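Local coordinates for protein charybdin (Charybdis maritima, PDB 2B7U) that is a plant member of the ribosome-inactivating protein family, built on a mixed beta sheet packed against a bundle of helices, at residues A[80-94]-A[145-158]. Numbering follows the deposited sequence.
Sequences LRGYQMQGAGKWLEL and LAVSTNTRDRARSL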
loop_
_atom_site.group_PDB
_atom_site.type_symbol
_atom_site.label_atom_id
_atom_site.label_comp_id
_atom_site.label_asym_id
_atom_site.label_seq_id
_atom_site.Cartn_x
_atom_site.Cartn_y
_atom_site.Cartn_z
ATOM N N LEU A 80 -4.656 0.824 3.881
ATOM C CA LEU A 80 -5.784 1.702 3.574
ATOM C C LEU A 80 -6.751 1.706 4.766
ATOM O O LEU A 80 -7.116 0.650 5.298
ATOM C CB LEU A 80 -6.453 1.209 2.279
ATOM C CG LEU A 80 -7.149 2.242 1.391
ATOM C CD1 LEU A 80 -7.171 1.784 -0.052
ATOM C CD2 LEU A 80 -8.564 2.473 1.911
ATOM N N ARG A 81 -7.183 2.885 5.211
ATOM C CA ARG A 81 -8.105 2.954 6.345
ATOM C C ARG A 81 -9.503 3.465 6.015
ATOM O O ARG A 81 -10.478 3.137 6.714
ATOM C CB ARG A 81 -7.518 3.818 7.465
ATOM C CG ARG A 81 -8.331 3.883 8.777
ATOM C CD ARG A 81 -8.723 2.533 9.294
ATOM N NE ARG A 81 -7.571 1.662 9.508
ATOM C CZ ARG A 81 -7.617 0.330 9.474
ATOM N NH1 ARG A 81 -8.765 -0.309 9.265
ATOM N NH2 ARG A 81 -6.519 -0.375 9.671
ATOM N N GLY A 82 -9.628 4.290 4.980
ATOM C CA GLY A 82 -10.939 4.826 4.633
ATOM C C GLY A 82 -10.902 5.651 3.376
ATOM O O GLY A 82 -9.854 5.854 2.801
ATOM N N TYR A 83 -12.071 6.087 2.943
ATOM C CA TYR A 83 -12.161 6.936 1.759
ATOM C C TYR A 83 -13.392 7.831 1.854
ATOM O O TYR A 83 -14.334 7.564 2.617
ATOM C CB TYR A 83 -12.162 6.108 0.480
ATOM C CG TYR A 83 -13.483 5.447 0.223
ATOM C CD1 TYR A 83 -14.447 6.039 -0.586
ATOM C CD2 TYR A 83 -13.786 4.214 0.804
ATOM C CE1 TYR A 83 -15.688 5.433 -0.783
ATOM C CE2 TYR A 83 -15.026 3.599 0.602
ATOM C CZ TYR A 83 -15.955 4.209 -0.209
ATOM O OH TYR A 83 -17.184 3.613 -0.409
ATOM N N GLN A 84 -13.355 8.899 1.070
ATOM C CA GLN A 84 -14.418 9.893 1.081
ATOM C C GLN A 84 -15.237 9.874 -0.205
ATOM O O GLN A 84 -14.678 9.938 -1.297
ATOM C CB GLN A 84 -13.822 11.282 1.233
ATOM C CG GLN A 84 -14.873 12.331 1.532
ATOM C CD GLN A 84 -14.317 13.701 1.803
ATOM O OE1 GLN A 84 -14.834 14.425 2.672
ATOM N NE2 GLN A 84 -13.307 14.087 1.057
ATOM N N MET A 85 -16.560 9.855 -0.054
ATOM C CA MET A 85 -17.476 10.009 -1.195
ATOM C C MET A 85 -17.574 11.475 -1.603
ATOM O O MET A 85 -17.371 12.365 -0.778
ATOM C CB MET A 85 -18.850 9.472 -0.844
ATOM C CG MET A 85 -18.862 7.963 -0.673
ATOM S SD MET A 85 -20.451 7.262 -0.250
ATOM C CE MET A 85 -21.348 7.332 -1.803
ATOM N N GLN A 86 -17.901 11.718 -2.876
ATOM C CA GLN A 86 -17.852 13.058 -3.461
ATOM C C GLN A 86 -19.047 13.942 -3.127
ATOM O O GLN A 86 -18.873 15.138 -2.905
ATOM C CB GLN A 86 -17.711 12.970 -4.982
ATOM C CG GLN A 86 -17.545 14.305 -5.682
ATOM C CD GLN A 86 -16.997 14.166 -7.080
ATOM O OE1 GLN A 86 -16.713 13.066 -7.538
ATOM N NE2 GLN A 86 -16.871 15.276 -7.776
ATOM N N GLY A 87 -20.242 13.367 -3.096
ATOM C CA GLY A 87 -21.479 14.143 -2.988
ATOM C C GLY A 87 -21.553 14.946 -1.707
ATOM O O GLY A 87 -21.590 16.183 -1.732
ATOM N N ALA A 88 -21.607 14.243 -0.589
ATOM C CA ALA A 88 -21.739 14.881 0.715
ATOM C C ALA A 88 -20.401 14.961 1.468
ATOM O O ALA A 88 -20.308 15.658 2.479
ATOM C CB ALA A 88 -22.764 14.150 1.530
ATOM N N GLY A 89 -19.368 14.263 0.985
ATOM C CA GLY A 89 -18.078 14.206 1.690
ATOM C C GLY A 89 -18.089 13.199 2.834
ATOM O O GLY A 89 -17.316 13.327 3.775
ATOM N N LYS A 90 -18.970 12.205 2.738
ATOM C CA LYS A 90 -19.124 11.166 3.749
ATOM C C LYS A 90 -17.880 10.287 3.739
ATOM O O LYS A 90 -17.449 9.868 2.676
ATOM C CB LYS A 90 -20.344 10.311 3.445
ATOM C CG LYS A 90 -20.505 9.070 4.288
ATOM C CD LYS A 90 -21.693 8.266 3.816
ATOM C CE LYS A 90 -22.080 7.187 4.787
ATOM N NZ LYS A 90 -21.421 5.913 4.457
ATOM N N TRP A 91 -17.321 10.039 4.924
ATOM C CA TRP A 91 -16.188 9.130 5.107
ATOM C C TRP A 91 -16.652 7.728 5.451
ATOM O O TRP A 91 -17.528 7.552 6.306
ATOM C CB TRP A 91 -15.273 9.635 6.220
ATOM C CG TRP A 91 -14.404 10.734 5.765
ATOM C CD1 TRP A 91 -14.612 12.066 5.929
ATOM C CD2 TRP A 91 -13.160 10.607 5.059
ATOM N NE1 TRP A 91 -13.580 12.777 5.374
ATOM C CE2 TRP A 91 -12.676 11.912 4.826
ATOM C CE3 TRP A 91 -12.408 9.523 4.598
ATOM C CZ2 TRP A 91 -11.456 12.154 4.158
ATOM C CZ3 TRP A 91 -11.218 9.770 3.923
ATOM C CH2 TRP A 91 -10.757 11.077 3.704
ATOM N N LEU A 92 -16.080 6.755 4.751
ATOM C CA LEU A 92 -16.257 5.340 5.030
ATOM C C LEU A 92 -14.941 4.829 5.563
ATOM O O LEU A 92 -13.896 5.188 5.038
ATOM C CB LEU A 92 -16.576 4.567 3.758
ATOM C CG LEU A 92 -17.947 4.713 3.102
ATOM C CD1 LEU A 92 -19.022 4.343 4.099
ATOM C CD2 LEU A 92 -18.142 6.090 2.528
ATOM N N GLU A 93 -14.995 3.969 6.575
ATOM C CA GLU A 93 -13.805 3.470 7.225
ATOM C C GLU A 93 -13.798 1.944 7.293
ATOM O O GLU A 93 -14.806 1.332 7.653
ATOM C CB GLU A 93 -13.725 4.083 8.642
ATOM C CG GLU A 93 -12.590 3.579 9.475
ATOM C CD GLU A 93 -12.399 4.327 10.779
ATOM O OE1 GLU A 93 -11.655 3.780 11.634
ATOM O OE2 GLU A 93 -12.964 5.431 10.950
ATOM N N LEU A 94 -12.652 1.348 6.982
ATOM C CA LEU A 94 -12.471 -0.098 6.996
ATOM C C LEU A 94 -12.277 -0.573 8.426
ATOM O O LEU A 94 -11.667 0.107 9.241
ATOM C CB LEU A 94 -11.265 -0.507 6.137
ATOM C CG LEU A 94 -11.516 -0.402 4.623
ATOM C CD1 LEU A 94 -11.397 1.020 4.106
ATOM C CD2 LEU A 94 -10.544 -1.295 3.835
ATOM N N LEU A 145 -15.856 4.760 -6.360
ATOM C CA LEU A 145 -15.656 5.237 -5.006
ATOM C C LEU A 145 -16.312 6.598 -4.773
ATOM O O LEU A 145 -16.844 6.858 -3.684
ATOM C CB LEU A 145 -14.155 5.238 -4.643
ATOM C CG LEU A 145 -13.543 3.841 -4.451
ATOM C CD1 LEU A 145 -12.037 3.928 -4.400
ATOM C CD2 LEU A 145 -14.103 3.136 -3.219
ATOM N N ALA A 146 -16.331 7.420 -5.813
ATOM C CA ALA A 146 -16.976 8.736 -5.737
ATOM C C ALA A 146 -18.461 8.635 -5.327
ATOM O O ALA A 146 -18.951 9.473 -4.572
ATOM C CB ALA A 146 -16.847 9.468 -7.058
ATOM N N VAL A 147 -19.164 7.606 -5.807
ATOM C CA VAL A 147 -20.645 7.563 -5.652
ATOM C C VAL A 147 -21.294 6.259 -5.227
ATOM O O VAL A 147 -22.447 6.258 -4.810
ATOM C CB VAL A 147 -21.341 8.006 -6.968
ATOM C CG1 VAL A 147 -20.818 9.367 -7.371
ATOM C CG2 VAL A 147 -21.159 6.961 -8.078
ATOM N N SER A 148 -20.611 5.129 -5.371
ATOM C CA SER A 148 -21.320 3.857 -5.201
ATOM C C SER A 148 -21.633 3.561 -3.741
ATOM O O SER A 148 -20.824 3.827 -2.879
ATOM C CB SER A 148 -20.536 2.705 -5.810
ATOM O OG SER A 148 -21.278 1.494 -5.656
ATOM N N THR A 149 -22.818 3.007 -3.461
ATOM C CA THR A 149 -23.124 2.500 -2.114
ATOM C C THR A 149 -23.146 0.967 -2.072
ATOM O O THR A 149 -23.607 0.370 -1.098
ATOM C CB THR A 149 -24.466 3.019 -1.587
ATOM O OG1 THR A 149 -25.524 2.545 -2.427
ATOM C CG2 THR A 149 -24.471 4.531 -1.534
ATOM N N ASN A 150 -22.652 0.358 -3.138
ATOM C CA ASN A 150 -22.673 -1.081 -3.302
ATOM C C ASN A 150 -21.390 -1.672 -2.736
ATOM O O ASN A 150 -20.290 -1.259 -3.108
ATOM C CB ASN A 150 -22.795 -1.433 -4.780
ATOM C CG ASN A 150 -22.820 -2.925 -5.014
ATOM O OD1 ASN A 150 -21.794 -3.517 -5.301
ATOM N ND2 ASN A 150 -23.992 -3.543 -4.870
ATOM N N THR A 151 -21.526 -2.634 -1.840
ATOM C CA THR A 151 -20.371 -3.238 -1.187
ATOM C C THR A 151 -19.368 -3.821 -2.157
ATOM O O THR A 151 -18.168 -3.592 -2.003
ATOM C CB THR A 151 -20.806 -4.324 -0.190
ATOM O OG1 THR A 151 -21.584 -3.702 0.837
ATOM C CG2 THR A 151 -19.610 -5.020 0.442
ATOM N N ARG A 152 -19.828 -4.613 -3.126
ATOM C CA ARG A 152 -18.921 -5.212 -4.136
ATOM C C ARG A 152 -18.102 -4.161 -4.884
ATOM O O ARG A 152 -16.881 -4.307 -5.019
ATOM C CB ARG A 152 -19.676 -6.020 -5.188
ATOM C CG ARG A 152 -20.148 -7.375 -4.782
ATOM C CD ARG A 152 -20.151 -8.280 -6.016
ATOM N NE ARG A 152 -21.366 -9.066 -6.138
ATOM C CZ ARG A 152 -21.711 -9.742 -7.235
ATOM N NH1 ARG A 152 -20.929 -9.729 -8.321
ATOM N NH2 ARG A 152 -22.846 -10.436 -7.252
ATOM N N ASP A 153 -18.788 -3.129 -5.396
ATOM C CA ASP A 153 -18.148 -2.056 -6.162
ATOM C C ASP A 153 -17.099 -1.358 -5.296
ATOM O O ASP A 153 -15.991 -1.038 -5.764
ATOM C CB ASP A 153 -19.151 -0.976 -6.569
ATOM C CG ASP A 153 -20.092 -1.381 -7.704
ATOM O OD1 ASP A 153 -19.855 -2.380 -8.388
ATOM O OD2 ASP A 153 -21.084 -0.639 -7.920
ATOM N N ARG A 154 -17.451 -1.101 -4.035
ATOM C CA ARG A 154 -16.530 -0.400 -3.136
ATOM C C ARG A 154 -15.296 -1.242 -2.870
ATOM O O ARG A 154 -14.158 -0.760 -2.991
ATOM C CB ARG A 154 -17.196 -0.063 -1.812
ATOM C CG ARG A 154 -18.319 0.955 -1.925
ATOM C CD ARG A 154 -19.083 1.025 -0.605
ATOM N NE ARG A 154 -19.848 2.272 -0.505
ATOM C CZ ARG A 154 -20.501 2.684 0.578
ATOM N NH1 ARG A 154 -20.611 1.924 1.657
ATOM N NH2 ARG A 154 -21.067 3.887 0.575
ATOM N N ALA A 155 -15.516 -2.501 -2.522
ATOM C CA ALA A 155 -14.402 -3.393 -2.183
ATOM C C ALA A 155 -13.494 -3.632 -3.396
ATOM O O ALA A 155 -12.252 -3.594 -3.285
ATOM C CB ALA A 155 -14.922 -4.693 -1.643
ATOM N N ARG A 156 -14.079 -3.837 -4.570
ATOM C CA ARG A 156 -13.272 -4.075 -5.760
ATOM C C ARG A 156 -12.404 -2.865 -6.051
ATOM O O ARG A 156 -11.212 -2.960 -6.369
ATOM C CB ARG A 156 -14.142 -4.378 -6.974
ATOM C CG ARG A 156 -13.322 -4.769 -8.204
ATOM C CD ARG A 156 -14.217 -4.983 -9.419
ATOM N NE ARG A 156 -13.532 -5.724 -10.477
ATOM C CZ ARG A 156 -12.599 -5.209 -11.274
ATOM N NH1 ARG A 156 -12.019 -5.969 -12.214
ATOM N NH2 ARG A 156 -12.248 -3.934 -11.135
ATOM N N SER A 157 -13.014 -1.693 -5.945
ATOM C CA SER A 157 -12.323 -0.475 -6.229
ATOM C C SER A 157 -11.188 -0.219 -5.233
ATOM O O SER A 157 -10.127 0.289 -5.619
ATOM C CB SER A 157 -13.311 0.677 -6.226
ATOM O OG SER A 157 -14.278 0.494 -7.245
ATOM N N LEU A 158 -11.429 -0.523 -3.956
ATOM C CA LEU A 158 -10.380 -0.398 -2.938
ATOM C C LEU A 158 -9.218 -1.376 -3.170
ATOM O O LEU A 158 -8.049 -1.024 -2.909
ATOM C CB LEU A 158 -10.984 -0.544 -1.534
ATOM C CG LEU A 158 -11.886 0.621 -1.088
ATOM C CD1 LEU A 158 -12.640 0.284 0.224
ATOM C CD2 LEU A 158 -11.116 1.952 -0.907
HETATM O O HOH W 1 -18.353 4.788 -2.610
HETATM O O HOH W 2 -23.134 4.829 2.417
#
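In the sheet-to-helix interface of the ribosome-inactivating protein fold, the beta hairpin 80-94 packs on the end of helix 135-147, the turn after it and the start of helix 151-170. Tyr83 is central. Leu145 CD2 sits over one face of its ring, 3.7 Å from the ring centroid, a CH-pi contact. Leu158 CD2 reaches Tyr83 CD2 at 3.9 Å and also touches Leu80 CD2. Leu94 CD1 meets Leu158 CD1 tip to tip.

The tyrosine OH points into the turn. A water lies 2.8 Å from Tyr83 OH and within hydrogen-bonding distance of Leu145 O and Ser148 O. Ser148 O accepts a bond from Arg154 NE at 3.0 Å. The arginine runs extended from CG to NE, which carries its guanidinium past the tyrosine, the two planes 81° apart. Leu92 CG lies over one guanidinium face, toward its rim, and Thr149 C lies likewise over the opposite one. Met85 SD approaches Arg154 NH2 at 3.5 Å. The Met85 chain bends at chi3 (75°) and brings Met85 CE to 3.4 Å from Val147 O.

One direct hydrogen bond joins the segments. Gln86 N donates to a lone pair of Ala146 O, 3.0 Å long and nearly straight at 175°. Strand 67-74 flanks the hairpin, with Thr69 and Val71 against Tyr83, while helix 117-124 packs on Ala155.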